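Local coordinates for prolyl endopeptidase (Myxococcus xanthus, PDB 2BKL), which probably hydrolyses Pro-Xaa and, less readily, Ala-Xaa peptide bonds in oligopeptides as a serine peptidase of the S9A family, at residues 210-213 with 214-217; 223-226 with 227-230; 487-490 with 491-495. All coordinates share one frame; numbering follows the deposited sequence.

Interaction 1. Residues 210-213 with 214-217; sequences GTEP and SKDT
Lys-215 N donates to Glu-212 O at 3.0 Å and Asp-216 N to Pro-213 O at the same spacing, so two successive i to i+3 backbone bonds wind residues 212-216 into a short 3-10 turn. The second bond is fairly straight, 159° at the hydrogen. Both amides stand well above the plane of the carbonyl they meet.

On the outer side Glu-212 and Lys-215 run alongside each other in the same direction. The lysine chain is extended beyond CG, and the glutamate bends at chi2 (95°), which turns its carboxylate toward the lysine end. Glu-212 OE1 lies 3.3 Å from Lys-215 NZ, a salt bridge whose hydrogen bond is weak, and it also rests 3.3 Å from Lys-215 CE. The pair is exposed, so its electrostatic gain is probably modest.

Asp-216 is buried, and with CG anti to its own carbonyl carbon (chi1 -75°) its carboxylate lies beside Pro-213, OD1 being 3.4 Å from Pro-213 CA. A water donates to Asp-216 OD1 at 2.6 Å and to Thr-211 OG1 at 2.8 Å, bridging Thr-211, just before the turn, to Asp-216 at its end. The carboxylate has further partners in Tyr-184 OH at OD2 and His-207 ND1 at OD1, while Pro-213 packs on His-207 and Ile-165.

The arrangement is a 3-10 turn within the connection between strands 203-208 and 217-220, the third and fourth strands of a four-stranded antiparallel sheet of the beta-propeller domain.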
loop_
_atom_site.group_PDB
_atom_site.type_symbol
_atom_site.label_atom_id
_atom_site.label_comp_id
_atom_site.label_asym_id
_atom_site.label_seq_id
_atom_site.Cartn_x
_atom_site.Cartn_y
_atom_site.Cartn_z
ATOM N N GLY A 210 7.972 2.821 31.631
ATOM C CA GLY A 210 8.308 2.266 32.922
ATOM C C GLY A 210 7.118 1.908 33.776
ATOM O O GLY A 210 7.304 1.404 34.869
ATOM N N THR A 211 5.906 2.111 33.262
ATOM C CA THR A 211 4.708 1.767 34.007
ATOM C C THR A 211 3.990 0.665 33.293
ATOM O O THR A 211 4.195 0.461 32.094
ATOM C CB THR A 211 3.766 2.974 34.144
ATOM O OG1 THR A 211 3.261 3.342 32.852
ATOM C CG2 THR A 211 4.517 4.193 34.641
ATOM N N GLU A 212 3.126 -0.033 34.026
ATOM C CA GLU A 212 2.307 -1.098 33.437
ATOM C C GLU A 212 1.329 -0.541 32.416
ATOM O O GLU A 212 0.638 0.415 32.712
ATOM C CB GLU A 212 1.505 -1.818 34.535
ATOM C CG GLU A 212 2.380 -2.484 35.576
ATOM C CD GLU A 212 2.610 -1.619 36.822
ATOM O OE1 GLU A 212 2.587 -0.356 36.733
ATOM O OE2 GLU A 212 2.816 -2.207 37.911
ATOM N N PRO A 213 1.251 -1.111 31.205
ATOM C CA PRO A 213 0.293 -0.615 30.203
ATOM C C PRO A 213 -1.206 -0.659 30.611
ATOM O O PRO A 213 -1.982 0.106 30.044
ATOM C CB PRO A 213 0.575 -1.503 28.980
ATOM C CG PRO A 213 1.992 -1.882 29.169
ATOM C CD PRO A 213 2.154 -2.130 30.641
ATOM N N SER A 214 -1.595 -1.478 31.580
ATOM C CA SER A 214 -2.974 -1.416 32.098
ATOM C C SER A 214 -3.328 -0.054 32.732
ATOM O O SER A 214 -4.519 0.307 32.801
ATOM C CB SER A 214 -3.220 -2.522 33.124
ATOM O OG SER A 214 -2.532 -2.203 34.316
ATOM N N LYS A 215 -2.309 0.696 33.169
ATOM C CA LYS A 215 -2.489 2.043 33.716
ATOM C C LYS A 215 -2.488 3.145 32.654
ATOM O O LYS A 215 -2.697 4.315 32.978
ATOM C CB LYS A 215 -1.409 2.358 34.764
ATOM C CG LYS A 215 -1.316 1.360 35.913
ATOM C CD LYS A 215 -0.168 1.696 36.852
ATOM C CE LYS A 215 -0.164 0.808 38.085
ATOM N NZ LYS A 215 0.861 1.267 39.065
ATOM N N ASP A 216 -2.281 2.783 31.387
ATOM C CA ASP A 216 -2.259 3.778 30.315
ATOM C C ASP A 216 -3.549 4.574 30.318
ATOM O O ASP A 216 -4.625 3.989 30.476
ATOM C CB ASP A 216 -2.103 3.100 28.946
ATOM C CG ASP A 216 -0.693 2.610 28.681
ATOM O OD1 ASP A 216 0.193 2.710 29.579
ATOM O OD2 ASP A 216 -0.357 2.124 27.566
ATOM N N THR A 217 -3.463 5.895 30.146
ATOM C CA THR A 217 -4.671 6.716 30.123
ATOM C C THR A 217 -5.390 6.556 28.797
ATOM O O THR A 217 -4.763 6.423 27.732
ATOM C CB THR A 217 -4.420 8.220 30.413
ATOM O OG1 THR A 217 -3.598 8.789 29.409
ATOM C CG2 THR A 217 -3.623 8.404 31.678
HETATM O O HOH W 1 1.079 4.301 31.417
#

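Interaction 2. Residues 223-226 with 227-230; sequences TGDP and TTFL
Thr-223, Asp-225, Thr-227 and Thr-228 meet mainly through hydroxyl hydrogen bonds. Thr-223 OG1 donates to Thr-228 OG1 at 2.9 Å, and Thr-228 OG1 in turn donates to Asp-225 O at 2.7 Å, approaching in the carbonyl plane with a C=O...O angle of 151°. Thr-228 chi1 of 66° sets OG1 between the backbone N and the carbonyl carbon, where it can serve both partners. Asp-225 OD1 is gripped twice by Thr-227: OG1 comes to 2.7 Å and the amide N to 3.0 Å, both from the same face of the carboxylate, which should hold that group against rotation.

Among the bonds of backbone amides, Thr-228 N to Asp-225 O at 3.1 Å closes a type I beta turn, 225-228, so Asp-225 O accepts from both N and OG1 of one threonine. Asp-225 N donates to Thr-223 OG1 at 3.1 Å, an ST turn, and together these turns lead from strand 217-220 into strand 229-234, the link between consecutive four-stranded sheets of the propeller.

Van der Waals contacts are fewer. Thr-223 CG2 meets Leu-230 CD1 at 4.1 Å, and both side chains also touch Ile-245 of the adjoining strand 241-247. The Thr-228 and Asp-225 side chains cross at about a right angle, with Thr-228 CG2 3.7 Å from Asp-225 OD2.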
loop_
_atom_site.group_PDB
_atom_site.type_symbol
_atom_site.label_atom_id
_atom_site.label_comp_id
_atom_site.label_asym_id
_atom_site.label_seq_id
_atom_site.Cartn_x
_atom_site.Cartn_y
_atom_site.Cartn_z
ATOM N N THR A 223 -14.769 4.826 18.392
ATOM C CA THR A 223 -15.934 5.272 17.647
ATOM C C THR A 223 -17.049 4.247 17.692
ATOM O O THR A 223 -18.204 4.591 17.499
ATOM C CB THR A 223 -15.602 5.483 16.158
ATOM O OG1 THR A 223 -15.251 4.231 15.557
ATOM C CG2 THR A 223 -14.417 6.439 15.973
ATOM N N GLY A 224 -16.711 2.982 17.901
ATOM C CA GLY A 224 -17.687 1.925 17.808
ATOM C C GLY A 224 -18.189 1.605 16.406
ATOM O O GLY A 224 -19.205 0.935 16.242
ATOM N N ASP A 225 -17.477 2.102 15.398
ATOM C CA ASP A 225 -17.888 2.006 14.013
ATOM C C ASP A 225 -16.757 1.366 13.214
ATOM O O ASP A 225 -15.714 1.982 13.014
ATOM C CB ASP A 225 -18.173 3.418 13.499
ATOM C CG ASP A 225 -18.733 3.438 12.114
ATOM O OD1 ASP A 225 -18.670 2.394 11.427
ATOM O OD2 ASP A 225 -19.288 4.482 11.651
ATOM N N PRO A 226 -16.945 0.128 12.785
ATOM C CA PRO A 226 -15.855 -0.605 12.122
ATOM C C PRO A 226 -15.634 -0.129 10.680
ATOM O O PRO A 226 -14.775 -0.688 9.994
ATOM C CB PRO A 226 -16.334 -2.056 12.176
ATOM C CG PRO A 226 -17.825 -1.921 12.111
ATOM C CD PRO A 226 -18.173 -0.689 12.904
ATOM N N THR A 227 -16.410 0.856 10.216
ATOM C CA THR A 227 -16.142 1.460 8.928
ATOM C C THR A 227 -15.244 2.675 9.029
ATOM O O THR A 227 -15.090 3.396 8.041
ATOM C CB THR A 227 -17.426 1.837 8.154
ATOM O OG1 THR A 227 -18.104 2.932 8.808
ATOM C CG2 THR A 227 -18.398 0.664 8.087
ATOM N N THR A 228 -14.663 2.912 10.196
ATOM C CA THR A 228 -13.749 4.026 10.430
ATOM C C THR A 228 -12.390 3.566 10.891
ATOM O O THR A 228 -12.209 2.440 11.324
ATOM C CB THR A 228 -14.293 4.973 11.490
ATOM O OG1 THR A 228 -14.343 4.292 12.761
ATOM C CG2 THR A 228 -15.712 5.416 11.154
ATOM N N PHE A 229 -11.434 4.494 10.826
ATOM C CA PHE A 229 -10.181 4.407 11.560
ATOM C C PHE A 229 -10.097 5.558 12.561
ATOM O O PHE A 229 -10.564 6.657 12.303
ATOM C CB PHE A 229 -8.959 4.482 10.651
ATOM C CG PHE A 229 -8.883 3.390 9.613
ATOM C CD1 PHE A 229 -9.500 3.535 8.366
ATOM C CD2 PHE A 229 -8.187 2.224 9.878
ATOM C CE1 PHE A 229 -9.411 2.508 7.410
ATOM C CE2 PHE A 229 -8.106 1.202 8.924
ATOM C CZ PHE A 229 -8.699 1.352 7.701
ATOM N N LEU A 230 -9.431 5.332 13.677
ATOM C CA LEU A 230 -9.157 6.404 14.625
ATOM C C LEU A 230 -7.649 6.585 14.683
ATOM O O LEU A 230 -6.922 5.631 14.913
ATOM C CB LEU A 230 -9.696 6.015 15.999
ATOM C CG LEU A 230 -9.703 7.105 17.063
ATOM C CD1 LEU A 230 -10.783 8.146 16.783
ATOM C CD2 LEU A 230 -9.915 6.479 18.435
#

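Interaction 3. Residues 487-490 with 491-495; sequences GEYG and KAWHD
Trp-493 and Tyr-489 form an edge-to-face (T-shaped) pair: Tyr-489 CD2 stands over the centre of the indole six-membered ring, 3.6 Å from Trp-493 CE3, with the ring planes at 78°. Glu-488 approaches the same indole differently, its OE1 at the edge, 3.4 Å from Trp-493 CD1, and its carboxylate turned 80° from the ring plane. Trp-493 CG, anti to the backbone N (chi1 -157°), directs the indole back over the preceding turn.

That turn, type I from Gly-487 to Gly-490, is closed by Gly-490 N to Gly-487 O at 3.0 Å. Gly-490 is the N-cap residue, with positive phi; its O accepts from His-494 N at 3.3 Å, in the carbonyl plane, and weakly from Trp-493 N. A water joins Tyr-489 O to Ala-492 N in the first helical turn. Replacing Trp-493 by an alanine would probably strip the Tyr-489 edge of its aromatic face and open a gap beside Glu-488.

Farther out, Asn-482 O accepts from Trp-493 NE1 and Asn-482 ND2 donates to Glu-488 OE2, while Asp-339 holds Tyr-489 OH. Short helix 491-495 follows the loop after strand 477-481, and both aromatic rings pack on Pro-431 of strand 429-437.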
loop_
_atom_site.group_PDB
_atom_site.type_symbol
_atom_site.label_atom_id
_atom_site.label_comp_id
_atom_site.label_asym_id
_atom_site.label_seq_id
_atom_site.Cartn_x
_atom_site.Cartn_y
_atom_site.Cartn_z
ATOM N N GLY A 487 -5.587 8.372 -7.053
ATOM C CA GLY A 487 -5.583 9.786 -6.725
ATOM C C GLY A 487 -4.871 10.678 -7.717
ATOM O O GLY A 487 -4.634 11.829 -7.410
ATOM N N GLU A 488 -4.563 10.185 -8.910
ATOM C CA GLU A 488 -3.578 10.866 -9.741
ATOM C C GLU A 488 -4.055 12.247 -10.131
ATOM O O GLU A 488 -3.225 13.184 -10.197
ATOM C CB GLU A 488 -3.199 10.023 -10.950
ATOM C CG GLU A 488 -2.385 8.764 -10.608
ATOM C CD GLU A 488 -3.183 7.486 -10.326
ATOM O OE1 GLU A 488 -4.399 7.584 -10.004
ATOM O OE2 GLU A 488 -2.590 6.357 -10.463
ATOM N N TYR A 489 -5.338 12.385 -10.428
ATOM C CA TYR A 489 -5.929 13.677 -10.783
ATOM C C TYR A 489 -6.856 14.221 -9.696
ATOM O O TYR A 489 -7.749 15.026 -9.969
ATOM C CB TYR A 489 -6.622 13.603 -12.126
ATOM C CG TYR A 489 -5.697 13.388 -13.281
ATOM C CD1 TYR A 489 -4.791 14.340 -13.652
ATOM C CD2 TYR A 489 -5.779 12.257 -14.045
ATOM C CE1 TYR A 489 -3.942 14.152 -14.745
ATOM C CE2 TYR A 489 -4.944 12.050 -15.136
ATOM C CZ TYR A 489 -4.040 13.011 -15.507
ATOM O OH TYR A 489 -3.228 12.839 -16.606
ATOM N N GLY A 490 -6.600 13.813 -8.461
ATOM C CA GLY A 490 -7.264 14.361 -7.295
ATOM C C GLY A 490 -8.590 13.695 -7.006
ATOM O O GLY A 490 -8.835 12.553 -7.418
ATOM N N LYS A 491 -9.445 14.403 -6.270
ATOM C CA LYS A 491 -10.655 13.818 -5.723
ATOM C C LYS A 491 -11.595 13.285 -6.793
ATOM O O LYS A 491 -12.227 12.254 -6.609
ATOM C CB LYS A 491 -11.377 14.814 -4.810
ATOM C CG LYS A 491 -12.702 14.347 -4.273
ATOM C CD LYS A 491 -13.381 15.475 -3.500
ATOM C CE LYS A 491 -14.849 15.222 -3.226
ATOM N NZ LYS A 491 -15.057 14.028 -2.416
ATOM N N ALA A 492 -11.698 14.015 -7.895
ATOM C CA ALA A 492 -12.566 13.617 -8.971
ATOM C C ALA A 492 -12.143 12.273 -9.578
ATOM O O ALA A 492 -12.972 11.522 -10.048
ATOM C CB ALA A 492 -12.546 14.685 -10.036
ATOM N N TRP A 493 -10.848 11.999 -9.589
ATOM C CA TRP A 493 -10.287 10.751 -10.146
ATOM C C TRP A 493 -10.641 9.582 -9.223
ATOM O O TRP A 493 -11.084 8.526 -9.674
ATOM C CB TRP A 493 -8.792 10.882 -10.291
ATOM C CG TRP A 493 -8.161 9.965 -11.295
ATOM C CD1 TRP A 493 -7.271 8.979 -11.053
ATOM C CD2 TRP A 493 -8.311 10.036 -12.708
ATOM N NE1 TRP A 493 -6.882 8.379 -12.221
ATOM C CE2 TRP A 493 -7.521 9.023 -13.259
ATOM C CE3 TRP A 493 -9.067 10.850 -13.571
ATOM C CZ2 TRP A 493 -7.416 8.823 -14.613
ATOM C CZ3 TRP A 493 -8.971 10.640 -14.920
ATOM C CH2 TRP A 493 -8.155 9.627 -15.423
ATOM N N HIS A 494 -10.484 9.795 -7.926
ATOM C CA HIS A 494 -10.783 8.804 -6.926
ATOM C C HIS A 494 -12.296 8.506 -6.948
ATOM O O HIS A 494 -12.720 7.351 -7.025
ATOM C CB HIS A 494 -10.325 9.307 -5.531
ATOM C CG HIS A 494 -10.662 8.397 -4.405
ATOM N ND1 HIS A 494 -10.973 8.873 -3.152
ATOM C CD2 HIS A 494 -10.769 7.048 -4.337
ATOM C CE1 HIS A 494 -11.253 7.852 -2.357
ATOM N NE2 HIS A 494 -11.133 6.728 -3.050
ATOM N N ASP A 495 -13.087 9.562 -6.865
ATOM C CA ASP A 495 -14.546 9.405 -6.780
ATOM C C ASP A 495 -15.151 8.744 -8.003
ATOM O O ASP A 495 -16.141 8.008 -7.884
ATOM C CB ASP A 495 -15.242 10.740 -6.514
ATOM C CG ASP A 495 -15.100 11.211 -5.083
ATOM O OD1 ASP A 495 -14.619 10.445 -4.203
ATOM O OD2 ASP A 495 -15.436 12.389 -4.790
HETATM O O HOH W 2 -9.891 16.268 -8.751
#

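From the N terminus the chain first reaches interaction 1, in the turn joining strands 203-208 and 217-220 of one propeller sheet. After strand 217-220, interaction 2 closes the loop leading into strand 229-234 of the next sheet; Phe-229 there touches the bound Z-Ala-Pro. Interaction 3 comes far later, in the alpha/beta-hydrolase part, capping helix 491-495. The three are local and follow in series, none nesting or crossing. Centres of interactions 1 and 2, and of 2 and 3, are each about 24 Å apart, those of 1 and 3 about 43 Å. Interactions 2 and 3 reach across the domain divide: Pro-226 touches Arg-572, and Lys-491 NZ donates a hydrogen bond to Gly-272 O of the propeller.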